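Local coordinates for protein citryl-spermidine/3,4-dihydroxybenzoyl-citryl-spermidine:spermidine ligase (Bacillus anthracis, PDB 3TO3) that catalyses the ATP-dependent condensation of spermidine with citryl-spermidine intermediates in the biosynthesis of the siderophore petrobactin, at residues I345-M354 and L366-Y377. Sequence-based numbering, arbitrary orientation. Where two conformers were deposited one is given.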
loop_
_atom_site.group_PDB
_atom_site.type_symbol
_atom_site.label_atom_id
_atom_site.label_comp_id
_atom_site.label_asym_id
_atom_site.label_seq_id
_atom_site.Cartn_x
_atom_site.Cartn_y
_atom_site.Cartn_z
ATOM N N ILE B 345 7.233 26.855 28.947
ATOM C CA ILE B 345 7.013 25.464 29.336
ATOM C C ILE B 345 7.640 24.578 28.269
ATOM O O ILE B 345 7.417 24.815 27.096
ATOM C CB ILE B 345 5.526 25.140 29.350
ATOM C CG1 ILE B 345 4.797 26.024 30.346
ATOM C CG2 ILE B 345 5.275 23.650 29.626
ATOM C CD1 ILE B 345 3.319 26.117 30.030
ATOM N N LEU B 346 8.449 23.593 28.656
ATOM C CA LEU B 346 8.917 22.586 27.688
ATOM C C LEU B 346 8.287 21.249 28.044
ATOM O O LEU B 346 8.567 20.729 29.109
ATOM C CB LEU B 346 10.437 22.460 27.727
ATOM C CG LEU B 346 11.224 23.721 27.388
ATOM C CD1 LEU B 346 12.682 23.384 27.394
ATOM C CD2 LEU B 346 10.847 24.278 26.058
ATOM N N LEU B 347 7.423 20.686 27.201
ATOM C CA LEU B 347 6.804 19.426 27.621
ATOM C C LEU B 347 7.869 18.354 27.376
ATOM O O LEU B 347 8.240 18.059 26.230
ATOM C CB LEU B 347 5.548 19.125 26.797
ATOM C CG LEU B 347 4.470 20.197 26.863
ATOM C CD1 LEU B 347 3.343 19.867 25.923
ATOM C CD2 LEU B 347 3.959 20.352 28.330
ATOM N N LYS B 348 8.329 17.738 28.458
ATOM C CA LYS B 348 9.520 16.924 28.372
ATOM C C LYS B 348 9.151 15.571 27.788
ATOM O O LYS B 348 8.144 14.987 28.197
ATOM C CB LYS B 348 10.179 16.759 29.745
ATOM C CG LYS B 348 10.782 18.038 30.332
ATOM C CD LYS B 348 11.485 17.739 31.680
ATOM C CE LYS B 348 11.590 18.980 32.605
ATOM N NZ LYS B 348 10.343 19.346 33.372
ATOM N N GLU B 349 9.970 15.072 26.858
ATOM C CA GLU B 349 9.793 13.714 26.413
ATOM C C GLU B 349 10.719 12.991 27.379
ATOM O O GLU B 349 11.906 12.857 27.131
ATOM C CB GLU B 349 10.328 13.656 24.954
ATOM C CG GLU B 349 9.368 14.398 23.947
ATOM C CD GLU B 349 10.007 14.959 22.667
ATOM O OE1 GLU B 349 11.148 14.635 22.282
ATOM O OE2 GLU B 349 9.339 15.763 22.009
ATOM N N PHE B 350 10.142 12.422 28.435
ATOM C CA PHE B 350 10.970 12.072 29.576
ATOM C C PHE B 350 11.323 10.589 29.620
ATOM O O PHE B 350 12.119 10.136 30.453
ATOM C CB PHE B 350 10.331 12.553 30.899
ATOM C CG PHE B 350 9.001 11.936 31.176
ATOM C CD1 PHE B 350 7.836 12.547 30.728
ATOM C CD2 PHE B 350 8.908 10.729 31.841
ATOM C CE1 PHE B 350 6.613 11.982 30.947
ATOM C CE2 PHE B 350 7.679 10.149 32.060
ATOM C CZ PHE B 350 6.518 10.783 31.615
ATOM N N SER B 351 10.744 9.834 28.706
ATOM C CA SER B 351 11.032 8.417 28.649
ATOM C C SER B 351 10.776 7.880 27.246
ATOM O O SER B 351 9.967 8.449 26.498
ATOM C CB SER B 351 10.176 7.712 29.677
ATOM O OG SER B 351 10.592 6.390 29.831
ATOM N N SER B 352 11.466 6.808 26.870
ATOM C CA SER B 352 11.262 6.252 25.536
ATOM C C SER B 352 11.708 4.817 25.526
ATOM O O SER B 352 12.483 4.433 26.354
ATOM C CB SER B 352 12.050 7.030 24.492
ATOM O OG SER B 352 13.417 6.747 24.642
ATOM N N VAL B 353 11.181 4.024 24.606
ATOM C CA VAL B 353 11.542 2.624 24.522
ATOM C C VAL B 353 11.256 2.176 23.109
ATOM O O VAL B 353 10.381 2.735 22.457
ATOM C CB VAL B 353 10.707 1.784 25.494
ATOM C CG1 VAL B 353 9.246 1.778 25.059
ATOM C CG2 VAL B 353 11.270 0.370 25.600
HETATM N N MSE B 354 11.972 1.168 22.638
HETATM C CA MSE B 354 11.754 0.663 21.289
HETATM C C MSE B 354 12.257 -0.776 21.065
HETATM O O MSE B 354 13.088 -1.313 21.806
HETATM C CB MSE B 354 12.489 1.546 20.324
HETATM C CG MSE B 354 13.953 1.200 20.382
HETATM SE SE MSE B 354 15.006 2.461 19.426
HETATM C CE MSE B 354 15.890 3.326 20.947
ATOM N N LEU B 366 8.233 0.046 15.648
ATOM C CA LEU B 366 7.747 -0.201 16.990
ATOM C C LEU B 366 8.524 0.619 18.024
ATOM O O LEU B 366 9.535 0.176 18.544
ATOM C CB LEU B 366 7.979 -1.690 17.219
ATOM C CG LEU B 366 7.271 -2.412 18.329
ATOM C CD1 LEU B 366 5.835 -2.069 18.283
ATOM C CD2 LEU B 366 7.499 -3.861 18.022
ATOM N N GLY B 367 7.933 1.682 18.513
ATOM C CA GLY B 367 8.694 2.596 19.315
ATOM C C GLY B 367 7.717 3.434 20.068
ATOM O O GLY B 367 6.597 3.612 19.622
ATOM N N CYS B 368 8.150 3.976 21.196
ATOM C CA CYS B 368 7.300 4.809 22.005
ATOM C C CYS B 368 8.082 5.913 22.694
ATOM O O CYS B 368 9.147 5.665 23.249
ATOM C CB CYS B 368 6.587 3.933 23.044
ATOM S SG CYS B 368 5.559 4.861 24.219
ATOM N N ILE B 369 7.523 7.121 22.716
ATOM C CA ILE B 369 8.045 8.198 23.552
ATOM C C ILE B 369 6.933 8.758 24.429
ATOM O O ILE B 369 5.851 9.060 23.939
ATOM C CB ILE B 369 8.602 9.354 22.723
ATOM C CG1 ILE B 369 9.836 8.925 21.950
ATOM C CG2 ILE B 369 8.920 10.554 23.633
ATOM C CD1 ILE B 369 10.111 9.768 20.692
ATOM N N TRP B 370 7.189 8.902 25.724
ATOM C CA TRP B 370 6.190 9.464 26.638
ATOM C C TRP B 370 6.477 10.931 26.808
ATOM O O TRP B 370 7.627 11.327 26.837
ATOM C CB TRP B 370 6.225 8.792 27.994
ATOM C CG TRP B 370 5.583 7.463 28.070
ATOM C CD1 TRP B 370 4.288 7.216 28.382
ATOM C CD2 TRP B 370 6.201 6.170 27.880
ATOM N NE1 TRP B 370 4.049 5.864 28.412
ATOM C CE2 TRP B 370 5.202 5.195 28.087
ATOM C CE3 TRP B 370 7.496 5.745 27.552
ATOM C CZ2 TRP B 370 5.448 3.807 27.967
ATOM C CZ3 TRP B 370 7.743 4.367 27.444
ATOM C CH2 TRP B 370 6.712 3.417 27.645
ATOM N N ARG B 371 5.436 11.752 26.910
ATOM C CA ARG B 371 5.640 13.194 27.046
ATOM C C ARG B 371 4.748 13.790 28.145
ATOM O O ARG B 371 3.621 13.320 28.343
ATOM C CB ARG B 371 5.426 13.876 25.692
ATOM C CG ARG B 371 4.959 15.289 25.770
ATOM C CD ARG B 371 5.284 16.051 24.489
ATOM N NE ARG B 371 4.526 15.612 23.334
ATOM C CZ ARG B 371 5.035 15.515 22.106
ATOM N NH1 ARG B 371 6.300 15.813 21.875
ATOM N NH2 ARG B 371 4.274 15.119 21.101
ATOM N N GLU B 372 5.256 14.796 28.869
ATOM C CA GLU B 372 4.488 15.431 29.957
ATOM C C GLU B 372 3.180 16.009 29.435
ATOM O O GLU B 372 3.160 16.669 28.394
ATOM C CB GLU B 372 5.259 16.597 30.599
ATOM C CG GLU B 372 6.483 16.233 31.377
ATOM C CD GLU B 372 7.164 17.469 31.968
ATOM O OE1 GLU B 372 7.373 18.464 31.207
ATOM O OE2 GLU B 372 7.480 17.441 33.195
ATOM N N SER B 373 2.101 15.794 30.169
ATOM C CA SER B 373 0.812 16.427 29.861
ATOM C C SER B 373 0.905 17.915 30.088
ATOM O O SER B 373 1.426 18.339 31.112
ATOM C CB SER B 373 -0.262 15.903 30.815
ATOM O OG SER B 373 -1.517 16.471 30.490
ATOM N N VAL B 374 0.388 18.716 29.169
ATOM C CA VAL B 374 0.347 20.164 29.382
ATOM C C VAL B 374 -0.462 20.542 30.645
ATOM O O VAL B 374 -0.244 21.599 31.243
ATOM C CB VAL B 374 -0.247 20.903 28.172
ATOM C CG1 VAL B 374 -1.761 20.800 28.187
ATOM C CG2 VAL B 374 0.163 22.344 28.195
ATOM N N HIS B 375 -1.375 19.675 31.066
ATOM C CA HIS B 375 -2.145 19.931 32.296
ATOM C C HIS B 375 -1.335 19.965 33.583
ATOM O O HIS B 375 -1.767 20.549 34.565
ATOM C CB HIS B 375 -3.316 18.962 32.425
ATOM C CG HIS B 375 -4.287 19.080 31.302
ATOM N ND1 HIS B 375 -5.158 20.139 31.189
ATOM C CD2 HIS B 375 -4.484 18.308 30.209
ATOM C CE1 HIS B 375 -5.872 20.001 30.087
ATOM N NE2 HIS B 375 -5.479 18.899 29.473
ATOM N N HIS B 376 -0.175 19.318 33.561
ATOM C CA HIS B 376 0.814 19.397 34.626
ATOM C C HIS B 376 1.143 20.868 34.885
ATOM O O HIS B 376 1.270 21.293 36.028
ATOM C CB HIS B 376 2.060 18.612 34.182
ATOM C CG HIS B 376 3.179 18.580 35.180
ATOM N ND1 HIS B 376 3.709 19.716 35.750
ATOM C CD2 HIS B 376 3.906 17.542 35.666
ATOM C CE1 HIS B 376 4.692 19.378 36.571
ATOM N NE2 HIS B 376 4.832 18.063 36.536
ATOM N N TYR B 377 1.273 21.644 33.812
ATOM C CA TYR B 377 1.681 23.055 33.891
ATOM C C TYR B 377 0.629 24.165 34.017
ATOM O O TYR B 377 0.969 25.289 34.382
ATOM C CB TYR B 377 2.536 23.398 32.673
ATOM C CG TYR B 377 3.863 22.693 32.631
ATOM C CD1 TYR B 377 4.936 23.146 33.394
ATOM C CD2 TYR B 377 4.056 21.580 31.809
ATOM C CE1 TYR B 377 6.166 22.505 33.347
ATOM C CE2 TYR B 377 5.285 20.930 31.747
ATOM C CZ TYR B 377 6.344 21.396 32.516
ATOM O OH TYR B 377 7.573 20.752 32.459
HETATM O O HOH W 1 7.856 17.626 23.527
#
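The side chains of E349 and R371 run alongside each other in the same direction, and E349 OE2 meets R371 NH1 at the edge of the guanidinium in a 3.0 Å salt bridge, with the carboxylate and guanidinium planes 59° apart. R371 CG swings roughly opposite the backbone N (chi1 152°), and a bend at chi3 brings NH1 round to the carboxylate. NH1 also pairs with D459, a magnesium ligand, and gives a hydrogen bond to a water that donates to L347 O, while F460 N binds E349 OE2. Just after strand 367-371, E372 OE1 accepts K348 N at 3.0 Å from above the carboxylate plane and Y377 OH at 2.6 Å on the syn side. This double grip fixes the carboxylate, whose OE2 has a long, weak salt bridge with K348 NZ. I345 CG2 sits over one face of the Y377 ring, 3.4 Å from its centroid, and L347 CD2 comes in obliquely beside it. F350, with CG between backbone N and carbonyl carbon (chi1 62°), turns its ring so that W370 CB covers one face and E372 N lies at the edge. W370 meets V353 CG1 through CZ3 at 3.8 Å, and C368 SG lies over one face of the W370 indole, toward its rim. S351 OG, on that side of the sheet, bonds to N207. V353 and C368 exchange two backbone bonds. The strands form an antiparallel beta hairpin of the IucA/IucC synthetase fold, whose R371 side chain comes within about 4 Å of bound ATP, beside the ATP and magnesium site.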